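Local structure of trichosurin (2RA6) at residues B[89-101]-B[109-121]. The protein is a dimeric milk whey lipocalin that binds the small phenol 4-ethylphenol inside its beta barrel and probably transports small molecules. The protein carries 1 engineered substitution. Residues are numbered along the deposited sequence; the frame is centred on the assembly and turned at random.
Sequences FKLNYYGTNDVYY and YAKFIFYNYHDGK. With ETY (4-ethylphenol), chain P.
Strands 96-101 and 109-118 form an antiparallel beta hairpin in the wall of the lipocalin barrel; paired backbone bonds join Thr96 to Tyr117, Asp98 to Tyr115 and Tyr100 to Ile113. On the barrel's inner side, Val99 CG1 sits over the Phe114 ring face, 4.2 Å from the centroid, while Leu91 CD2 meets the ring edge. Phe112 has C7 of 4-ethylphenol over the centre of one face, 3.5 Å from CG, and Tyr101 CD1 near the rim of the opposite face. Toward the barrel end, Asn116 ND2 is shared between Tyr94 O (2.9 Å, N-H...O 172°) and Asn97 OD1 (2.9 Å). Asn97 ND2 in turn grips Leu91 O and Tyr93 O; two bonds from each ND2 fix the rotation of both amides. The Tyr94 side chain swings out at chi1 -163°, CG opposite the backbone N, which lays its ring flat on His118, centroids 3.6 Å apart and planes at 2°. On the outer face, Tyr117 OH donates to the anti lone pair of Asp98 OD2 (2.7 Å), an oxygen also salt-bridged to Arg150 of the second subunit; Tyr117 OH also meets Tyr115 OH of that subunit. Such a two-sided hairpin, apolar inside and polar outside, typifies a lipocalin barrel wall.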
ATOM      1  N   PHE B  89       9.797  -2.550   1.170  1.00 15.70           N
ATOM      2  CA  PHE B  89      10.910  -1.650   1.443  1.00 15.45           C
ATOM      3  C   PHE B  89      10.411  -0.286   1.877  1.00 15.60           C
ATOM      4  O   PHE B  89       9.237   0.039   1.714  1.00 16.76           O
ATOM      5  CB  PHE B  89      11.766  -1.497   0.182  1.00 14.90           C
ATOM      6  CG  PHE B  89      12.252  -2.798  -0.376  1.00 16.00           C
ATOM      7  CD1 PHE B  89      13.484  -3.317   0.003  1.00 17.82           C
ATOM      8  CD2 PHE B  89      11.458  -3.526  -1.256  1.00 17.52           C
ATOM      9  CE1 PHE B  89      13.922  -4.550  -0.488  1.00 18.14           C
ATOM     10  CE2 PHE B  89      11.882  -4.760  -1.753  1.00 18.75           C
ATOM     11  CZ  PHE B  89      13.117  -5.272  -1.366  1.00 19.58           C
ATOM     12  N   LYS B  90      11.309   0.499   2.456  1.00 17.33           N
ATOM     13  CA  LYS B  90      10.983   1.852   2.884  1.00 17.76           C
ATOM     14  C   LYS B  90      11.885   2.814   2.118  1.00 17.92           C
ATOM     15  O   LYS B  90      13.087   2.583   1.996  1.00 18.47           O
ATOM     16  CB  LYS B  90      11.194   2.004   4.394  1.00 22.61           C
ATOM     17  CG  LYS B  90      12.540   1.518   4.897  1.00 28.83           C
ATOM     18  CD  LYS B  90      12.603   1.572   6.419  1.00 33.14           C
ATOM     19  CE  LYS B  90      13.899   0.978   6.940  1.00 35.86           C
ATOM     20  NZ  LYS B  90      13.974   1.051   8.425  1.00 38.72           N
ATOM     21  N   LEU B  91      11.303   3.891   1.601  1.00 15.57           N
ATOM     22  CA  LEU B  91      12.062   4.869   0.832  1.00 17.29           C
ATOM     23  C   LEU B  91      11.734   6.307   1.205  1.00 18.28           C
ATOM     24  O   LEU B  91      10.567   6.686   1.273  1.00 18.34           O
ATOM     25  CB  LEU B  91      11.795   4.682  -0.666  1.00 17.89           C
ATOM     26  CG  LEU B  91      12.345   5.778  -1.588  1.00 19.27           C
ATOM     27  CD1 LEU B  91      13.859   5.680  -1.664  1.00 19.87           C
ATOM     28  CD2 LEU B  91      11.745   5.642  -2.975  1.00 21.56           C
ATOM     29  N   ASN B  92      12.770   7.100   1.454  1.00 18.89           N
ATOM     30  CA  ASN B  92      12.587   8.508   1.778  1.00 19.53           C
ATOM     31  C   ASN B  92      12.750   9.285   0.477  1.00 18.63           C
ATOM     32  O   ASN B  92      13.863   9.437  -0.031  1.00 20.13           O
ATOM     33  CB  ASN B  92      13.631   8.969   2.803  1.00 21.56           C
ATOM     34  CG  ASN B  92      13.583  10.469   3.059  1.00 26.19           C
ATOM     35  OD1 ASN B  92      12.509  11.052   3.210  1.00 30.05           O
ATOM     36  ND2 ASN B  92      14.753  11.096   3.124  1.00 30.07           N
ATOM     37  N   TYR B  93      11.630   9.747  -0.071  1.00 16.61           N
ATOM     38  CA  TYR B  93      11.612  10.508  -1.316  1.00 15.85           C
ATOM     39  C   TYR B  93      10.240  11.144  -1.473  1.00 15.96           C
ATOM     40  O   TYR B  93       9.224  10.454  -1.390  1.00 16.54           O
ATOM     41  CB  TYR B  93      11.884   9.591  -2.508  1.00 18.05           C
ATOM     42  CG  TYR B  93      11.919  10.331  -3.824  1.00 18.34           C
ATOM     43  CD1 TYR B  93      13.007  11.140  -4.162  1.00 18.68           C
ATOM     44  CD2 TYR B  93      10.850  10.257  -4.717  1.00 20.30           C
ATOM     45  CE1 TYR B  93      13.028  11.857  -5.357  1.00 20.67           C
ATOM     46  CE2 TYR B  93      10.861  10.969  -5.912  1.00 21.01           C
ATOM     47  CZ  TYR B  93      11.954  11.766  -6.224  1.00 20.18           C
ATOM     48  OH  TYR B  93      11.972  12.473  -7.400  1.00 22.74           O
ATOM     49  N   TYR B  94      10.213  12.455  -1.700  1.00 15.41           N
ATOM     50  CA  TYR B  94       8.954  13.189  -1.839  1.00 16.84           C
ATOM     51  C   TYR B  94       8.056  12.774  -0.675  1.00 16.48           C
ATOM     52  O   TYR B  94       6.865  12.489  -0.847  1.00 17.22           O
ATOM     53  CB  TYR B  94       8.277  12.840  -3.165  1.00 16.76           C
ATOM     54  CG  TYR B  94       7.214  13.834  -3.580  1.00 18.07           C
ATOM     55  CD1 TYR B  94       7.558  15.137  -3.934  1.00 20.92           C
ATOM     56  CD2 TYR B  94       5.868  13.466  -3.640  1.00 18.56           C
ATOM     57  CE1 TYR B  94       6.592  16.051  -4.344  1.00 21.79           C
ATOM     58  CE2 TYR B  94       4.891  14.374  -4.049  1.00 20.69           C
ATOM     59  CZ  TYR B  94       5.265  15.664  -4.401  1.00 22.54           C
ATOM     60  OH  TYR B  94       4.316  16.561  -4.832  1.00 26.00           O
ATOM     61  N   GLY B  95       8.649  12.759   0.514  1.00 17.00           N
ATOM     62  CA  GLY B  95       7.940  12.341   1.706  1.00 16.40           C
ATOM     63  C   GLY B  95       8.442  10.952   2.053  1.00 15.96           C
ATOM     64  O   GLY B  95       9.638  10.674   1.927  1.00 18.11           O
ATOM     65  N   THR B  96       7.549  10.077   2.497  1.00 15.46           N
ATOM     66  CA  THR B  96       7.941   8.713   2.825  1.00 16.01           C
ATOM     67  C   THR B  96       7.176   7.758   1.916  1.00 15.39           C
ATOM     68  O   THR B  96       6.101   8.096   1.421  1.00 16.90           O
ATOM     69  CB  THR B  96       7.648   8.364   4.307  1.00 18.53           C
ATOM     70  OG1 THR B  96       6.239   8.430   4.555  1.00 25.06           O
ATOM     71  CG2 THR B  96       8.369   9.334   5.236  1.00 19.50           C
ATOM     72  N   ASN B  97       7.730   6.570   1.693  1.00 13.44           N
ATOM     73  CA  ASN B  97       7.087   5.595   0.816  1.00 14.37           C
ATOM     74  C   ASN B  97       7.188   4.169   1.315  1.00 13.84           C
ATOM     75  O   ASN B  97       8.228   3.752   1.831  1.00 17.58           O
ATOM     76  CB  ASN B  97       7.742   5.598  -0.568  1.00 13.78           C
ATOM     77  CG  ASN B  97       7.775   6.961  -1.206  1.00 13.38           C
ATOM     78  OD1 ASN B  97       6.858   7.347  -1.933  1.00 13.74           O
ATOM     79  ND2 ASN B  97       8.847   7.702  -0.948  1.00 13.83           N
ATOM     80  N   ASP B  98       6.098   3.426   1.178  1.00 13.82           N
ATOM     81  CA  ASP B  98       6.126   2.008   1.494  1.00 14.39           C
ATOM     82  C   ASP B  98       6.185   1.448   0.080  1.00 14.40           C
ATOM     83  O   ASP B  98       5.325   1.746  -0.752  1.00 16.85           O
ATOM     84  CB  ASP B  98       4.858   1.554   2.214  1.00 16.96           C
ATOM     85  CG  ASP B  98       4.946   1.769   3.709  1.00 20.09           C
ATOM     86  OD1 ASP B  98       5.965   1.354   4.310  1.00 24.14           O
ATOM     87  OD2 ASP B  98       4.008   2.339   4.288  1.00 25.82           O
ATOM     88  N   VAL B  99       7.222   0.671  -0.197  1.00 12.67           N
ATOM     89  CA  VAL B  99       7.439   0.112  -1.525  1.00 13.06           C
ATOM     90  C   VAL B  99       7.268  -1.394  -1.538  1.00 13.48           C
ATOM     91  O   VAL B  99       7.856  -2.097  -0.713  1.00 15.24           O
ATOM     92  CB  VAL B  99       8.872   0.433  -2.006  1.00 14.69           C
ATOM     93  CG1 VAL B  99       9.078  -0.091  -3.418  1.00 14.53           C
ATOM     94  CG2 VAL B  99       9.125   1.938  -1.947  1.00 15.03           C
ATOM     95  N   TYR B 100       6.467  -1.893  -2.473  1.00 12.04           N
ATOM     96  CA  TYR B 100       6.253  -3.332  -2.578  1.00 13.67           C
ATOM     97  C   TYR B 100       6.697  -3.847  -3.941  1.00 14.33           C
ATOM     98  O   TYR B 100       6.361  -3.276  -4.975  1.00 16.03           O
ATOM     99  CB  TYR B 100       4.779  -3.693  -2.359  1.00 14.36           C
ATOM    100  CG  TYR B 100       4.274  -3.458  -0.953  1.00 16.39           C
ATOM    101  CD1 TYR B 100       3.825  -2.201  -0.555  1.00 17.75           C
ATOM    102  CD2 TYR B 100       4.251  -4.493  -0.023  1.00 19.06           C
ATOM    103  CE1 TYR B 100       3.361  -1.982   0.743  1.00 18.04           C
ATOM    104  CE2 TYR B 100       3.792  -4.286   1.273  1.00 19.68           C
ATOM    105  CZ  TYR B 100       3.349  -3.031   1.649  1.00 20.90           C
ATOM    106  OH  TYR B 100       2.895  -2.825   2.933  1.00 22.43           O
ATOM    107  N   TYR B 101       7.462  -4.930  -3.926  1.00 13.80           N
ATOM    108  CA  TYR B 101       7.951  -5.551  -5.148  1.00 13.52           C
ATOM    109  C   TYR B 101       7.126  -6.791  -5.484  1.00 14.67           C
ATOM    110  O   TYR B 101       6.770  -7.560  -4.592  1.00 14.51           O
ATOM    111  CB  TYR B 101       9.416  -5.966  -4.976  1.00 15.25           C
ATOM    112  CG  TYR B 101       9.900  -6.968  -6.005  1.00 17.35           C
ATOM    113  CD1 TYR B 101      10.173  -6.581  -7.313  1.00 15.92           C
ATOM    114  CD2 TYR B 101      10.085  -8.303  -5.663  1.00 18.28           C
ATOM    115  CE1 TYR B 101      10.624  -7.502  -8.258  1.00 17.41           C
ATOM    116  CE2 TYR B 101      10.534  -9.231  -6.597  1.00 19.83           C
ATOM    117  CZ  TYR B 101      10.805  -8.825  -7.888  1.00 18.79           C
ATOM    118  OH  TYR B 101      11.275  -9.734  -8.808  1.00 20.92           O
ATOM    119  N   TYR B 109      10.568  -9.110 -15.866  1.00 17.01           N
ATOM    120  CA  TYR B 109      10.052  -7.805 -15.467  1.00 15.45           C
ATOM    121  C   TYR B 109      10.017  -7.649 -13.958  1.00 15.03           C
ATOM    122  O   TYR B 109      10.139  -8.620 -13.218  1.00 14.53           O
ATOM    123  CB  TYR B 109       8.634  -7.599 -16.022  1.00 15.17           C
ATOM    124  CG  TYR B 109       7.528  -8.312 -15.256  1.00 16.64           C
ATOM    125  CD1 TYR B 109       6.888  -7.699 -14.174  1.00 16.87           C
ATOM    126  CD2 TYR B 109       7.124  -9.596 -15.609  1.00 17.23           C
ATOM    127  CE1 TYR B 109       5.875  -8.347 -13.465  1.00 18.69           C
ATOM    128  CE2 TYR B 109       6.111 -10.254 -14.906  1.00 18.84           C
ATOM    129  CZ  TYR B 109       5.493  -9.628 -13.838  1.00 18.83           C
ATOM    130  OH  TYR B 109       4.500 -10.277 -13.129  1.00 21.95           O
ATOM    131  N   ALA B 110       9.849  -6.409 -13.518  1.00 14.02           N
ATOM    132  CA  ALA B 110       9.746  -6.102 -12.104  1.00 13.15           C
ATOM    133  C   ALA B 110       8.631  -5.081 -11.946  1.00 13.19           C
ATOM    134  O   ALA B 110       8.528  -4.125 -12.723  1.00 14.55           O
ATOM    135  CB  ALA B 110      11.054  -5.526 -11.581  1.00 14.56           C
ATOM    136  N   LYS B 111       7.783  -5.302 -10.950  1.00 12.15           N
ATOM    137  CA  LYS B 111       6.695  -4.382 -10.660  1.00 11.58           C
ATOM    138  C   LYS B 111       6.954  -3.802  -9.278  1.00 12.18           C
ATOM    139  O   LYS B 111       7.186  -4.536  -8.317  1.00 13.51           O
ATOM    140  CB  LYS B 111       5.361  -5.128 -10.671  1.00 15.32           C
ATOM    141  CG  LYS B 111       4.158  -4.273 -10.319  1.00 20.15           C
ATOM    142  CD  LYS B 111       2.893  -5.124 -10.298  1.00 23.48           C
ATOM    143  CE  LYS B 111       1.682  -4.317  -9.873  1.00 27.25           C
ATOM    144  NZ  LYS B 111       0.462  -5.172  -9.843  1.00 29.07           N
ATOM    145  N   PHE B 112       6.950  -2.481  -9.185  1.00 11.08           N
ATOM    146  CA  PHE B 112       7.150  -1.827  -7.903  1.00 11.51           C
ATOM    147  C   PHE B 112       5.977  -0.906  -7.642  1.00 13.14           C
ATOM    148  O   PHE B 112       5.670  -0.034  -8.456  1.00 14.10           O
ATOM    149  CB  PHE B 112       8.441  -1.010  -7.900  1.00 13.42           C
ATOM    150  CG  PHE B 112       9.681  -1.837  -7.705  1.00 13.53           C
ATOM    151  CD1 PHE B 112      10.067  -2.255  -6.433  1.00 15.65           C
ATOM    152  CD2 PHE B 112      10.465  -2.190  -8.792  1.00 16.12           C
ATOM    153  CE1 PHE B 112      11.221  -3.012  -6.247  1.00 16.62           C
ATOM    154  CE2 PHE B 112      11.621  -2.947  -8.616  1.00 16.18           C
ATOM    155  CZ  PHE B 112      11.997  -3.356  -7.341  1.00 16.77           C
ATOM    156  N   ILE B 113       5.314  -1.119  -6.514  1.00 12.94           N
ATOM    157  CA  ILE B 113       4.188  -0.280  -6.130  1.00 12.85           C
ATOM    158  C   ILE B 113       4.655   0.609  -4.994  1.00 14.59           C
ATOM    159  O   ILE B 113       5.147   0.127  -3.971  1.00 15.59           O
ATOM    160  CB  ILE B 113       2.984  -1.109  -5.644  1.00 13.92           C
ATOM    161  CG1 ILE B 113       2.550  -2.098  -6.728  1.00 18.03           C
ATOM    162  CG2 ILE B 113       1.831  -0.175  -5.274  1.00 16.00           C
ATOM    163  CD1 ILE B 113       2.138  -1.453  -8.034  1.00 23.26           C
ATOM    164  N   PHE B 114       4.513   1.912  -5.194  1.00 13.14           N
ATOM    165  CA  PHE B 114       4.895   2.902  -4.198  1.00 13.68           C
ATOM    166  C   PHE B 114       3.667   3.493  -3.545  1.00 14.29           C
ATOM    167  O   PHE B 114       2.772   3.978  -4.232  1.00 13.85           O
ATOM    168  CB  PHE B 114       5.644   4.065  -4.846  1.00 16.03           C
ATOM    169  CG  PHE B 114       7.063   3.765  -5.187  1.00 20.79           C
ATOM    170  CD1 PHE B 114       8.092   4.309  -4.432  1.00 25.25           C
ATOM    171  CD2 PHE B 114       7.377   2.936  -6.253  1.00 24.68           C
ATOM    172  CE1 PHE B 114       9.417   4.030  -4.735  1.00 27.69           C
ATOM    173  CE2 PHE B 114       8.701   2.652  -6.562  1.00 25.83           C
ATOM    174  CZ  PHE B 114       9.718   3.200  -5.802  1.00 28.06           C
ATOM    175  N   TYR B 115       3.620   3.438  -2.224  1.00 14.12           N
ATOM    176  CA  TYR B 115       2.538   4.069  -1.491  1.00 14.81           C
ATOM    177  C   TYR B 115       3.262   5.272  -0.908  1.00 15.21           C
ATOM    178  O   TYR B 115       4.035   5.152   0.047  1.00 15.06           O
ATOM    179  CB  TYR B 115       2.001   3.144  -0.399  1.00 17.77           C
ATOM    180  CG  TYR B 115       1.171   2.016  -0.970  1.00 17.72           C
ATOM    181  CD1 TYR B 115      -0.054   2.280  -1.589  1.00 21.05           C
ATOM    182  CD2 TYR B 115       1.629   0.701  -0.946  1.00 18.45           C
ATOM    183  CE1 TYR B 115      -0.800   1.261  -2.171  1.00 19.92           C
ATOM    184  CE2 TYR B 115       0.887  -0.329  -1.528  1.00 20.63           C
ATOM    185  CZ  TYR B 115      -0.323  -0.035  -2.138  1.00 19.40           C
ATOM    186  OH  TYR B 115      -1.063  -1.039  -2.722  1.00 22.65           O
ATOM    187  N   ASN B 116       3.026   6.423  -1.525  1.00 15.41           N
ATOM    188  CA  ASN B 116       3.666   7.672  -1.139  1.00 15.11           C
ATOM    189  C   ASN B 116       2.835   8.492  -0.167  1.00 15.33           C
ATOM    190  O   ASN B 116       1.639   8.684  -0.367  1.00 16.61           O
ATOM    191  CB  ASN B 116       3.966   8.492  -2.405  1.00 15.43           C
ATOM    192  CG  ASN B 116       4.456   9.898  -2.098  1.00 15.65           C
ATOM    193  OD1 ASN B 116       3.704  10.869  -2.224  1.00 17.33           O
ATOM    194  ND2 ASN B 116       5.717  10.016  -1.686  1.00 15.17           N
ATOM    195  N   TYR B 117       3.486   8.960   0.893  1.00 13.83           N
ATOM    196  CA  TYR B 117       2.839   9.783   1.908  1.00 14.78           C
ATOM    197  C   TYR B 117       3.503  11.148   1.802  1.00 15.56           C
ATOM    198  O   TYR B 117       4.673  11.310   2.161  1.00 16.68           O
ATOM    199  CB  TYR B 117       3.072   9.175   3.292  1.00 15.78           C
ATOM    200  CG  TYR B 117       2.745   7.699   3.352  1.00 17.56           C
ATOM    201  CD1 TYR B 117       1.437   7.248   3.184  1.00 20.70           C
ATOM    202  CD2 TYR B 117       3.748   6.751   3.553  1.00 17.65           C
ATOM    203  CE1 TYR B 117       1.138   5.889   3.215  1.00 21.33           C
ATOM    204  CE2 TYR B 117       3.456   5.384   3.585  1.00 19.79           C
ATOM    205  CZ  TYR B 117       2.146   4.968   3.414  1.00 20.81           C
ATOM    206  OH  TYR B 117       1.839   3.629   3.447  1.00 24.89           O
ATOM    207  N   HIS B 118       2.754  12.116   1.286  1.00 14.91           N
ATOM    208  CA  HIS B 118       3.250  13.473   1.094  1.00 17.24           C
ATOM    209  C   HIS B 118       2.278  14.471   1.709  1.00 17.10           C
ATOM    210  O   HIS B 118       1.119  14.541   1.307  1.00 18.16           O
ATOM    211  CB  HIS B 118       3.392  13.768  -0.400  1.00 17.30           C
ATOM    212  CG  HIS B 118       4.116  15.045  -0.696  1.00 19.10           C
ATOM    213  ND1 HIS B 118       5.479  15.168  -0.562  1.00 21.64           N
ATOM    214  CD2 HIS B 118       3.662  16.258  -1.090  1.00 20.65           C
ATOM    215  CE1 HIS B 118       5.840  16.405  -0.861  1.00 21.48           C
ATOM    216  NE2 HIS B 118       4.756  17.085  -1.184  1.00 20.04           N
ATOM    217  N   ASP B 119       2.761  15.241   2.676  1.00 18.05           N
ATOM    218  CA  ASP B 119       1.940  16.238   3.356  1.00 20.50           C
ATOM    219  C   ASP B 119       0.615  15.650   3.838  1.00 20.24           C
ATOM    220  O   ASP B 119      -0.445  16.261   3.681  1.00 21.16           O
ATOM    221  CB  ASP B 119       1.667  17.439   2.439  1.00 23.34           C
ATOM    222  CG  ASP B 119       2.936  18.156   2.015  1.00 26.42           C
ATOM    223  OD1 ASP B 119       3.907  18.176   2.803  1.00 30.10           O
ATOM    224  OD2 ASP B 119       2.957  18.715   0.898  1.00 28.99           O
ATOM    225  N   GLY B 120       0.684  14.452   4.412  1.00 18.86           N
ATOM    226  CA  GLY B 120      -0.507  13.799   4.932  1.00 18.51           C
ATOM    227  C   GLY B 120      -1.432  13.170   3.907  1.00 18.23           C
ATOM    228  O   GLY B 120      -2.485  12.635   4.266  1.00 19.12           O
ATOM    229  N   LYS B 121      -1.050  13.228   2.635  1.00 18.04           N
ATOM    230  CA  LYS B 121      -1.866  12.653   1.571  1.00 18.15           C
ATOM    231  C   LYS B 121      -1.215  11.391   1.029  1.00 17.86           C
ATOM    232  O   LYS B 121       0.009  11.317   0.913  1.00 18.89           O
ATOM    233  CB  LYS B 121      -2.050  13.648   0.422  1.00 20.43           C
ATOM    234  CG  LYS B 121      -2.968  13.123  -0.672  1.00 23.28           C
ATOM    235  CD  LYS B 121      -3.123  14.113  -1.814  1.00 25.54           C
ATOM    236  CE  LYS B 121      -4.005  13.537  -2.910  1.00 26.54           C
ATOM    237  NZ  LYS B 121      -4.154  14.469  -4.064  1.00 29.64           N
TER
HETATM  238  C8  ETY P 601      11.648   1.525  -8.262  1.00 32.12           C
HETATM  239  C7  ETY P 601      11.979   0.767  -6.972  1.00 31.09           C
HETATM  240  CG  ETY P 601      13.218   1.263  -6.278  1.00 30.80           C
HETATM  241  C3  ETY P 601      13.191   2.445  -5.492  1.00 30.20           C
HETATM  242  C2  ETY P 601      14.353   2.910  -4.839  1.00 31.66           C
HETATM  243  C5  ETY P 601      14.451   0.554  -6.395  1.00 31.30           C
HETATM  244  C6  ETY P 601      15.619   1.013  -5.745  1.00 31.77           C
HETATM  245  C1  ETY P 601      15.560   2.193  -4.968  1.00 32.35           C
HETATM  246  O1  ETY P 601      16.686   2.642  -4.333  1.00 34.61           O
HETATM  247  O   HOH W   1      12.065  -8.836 -11.128  1.00 23.86           O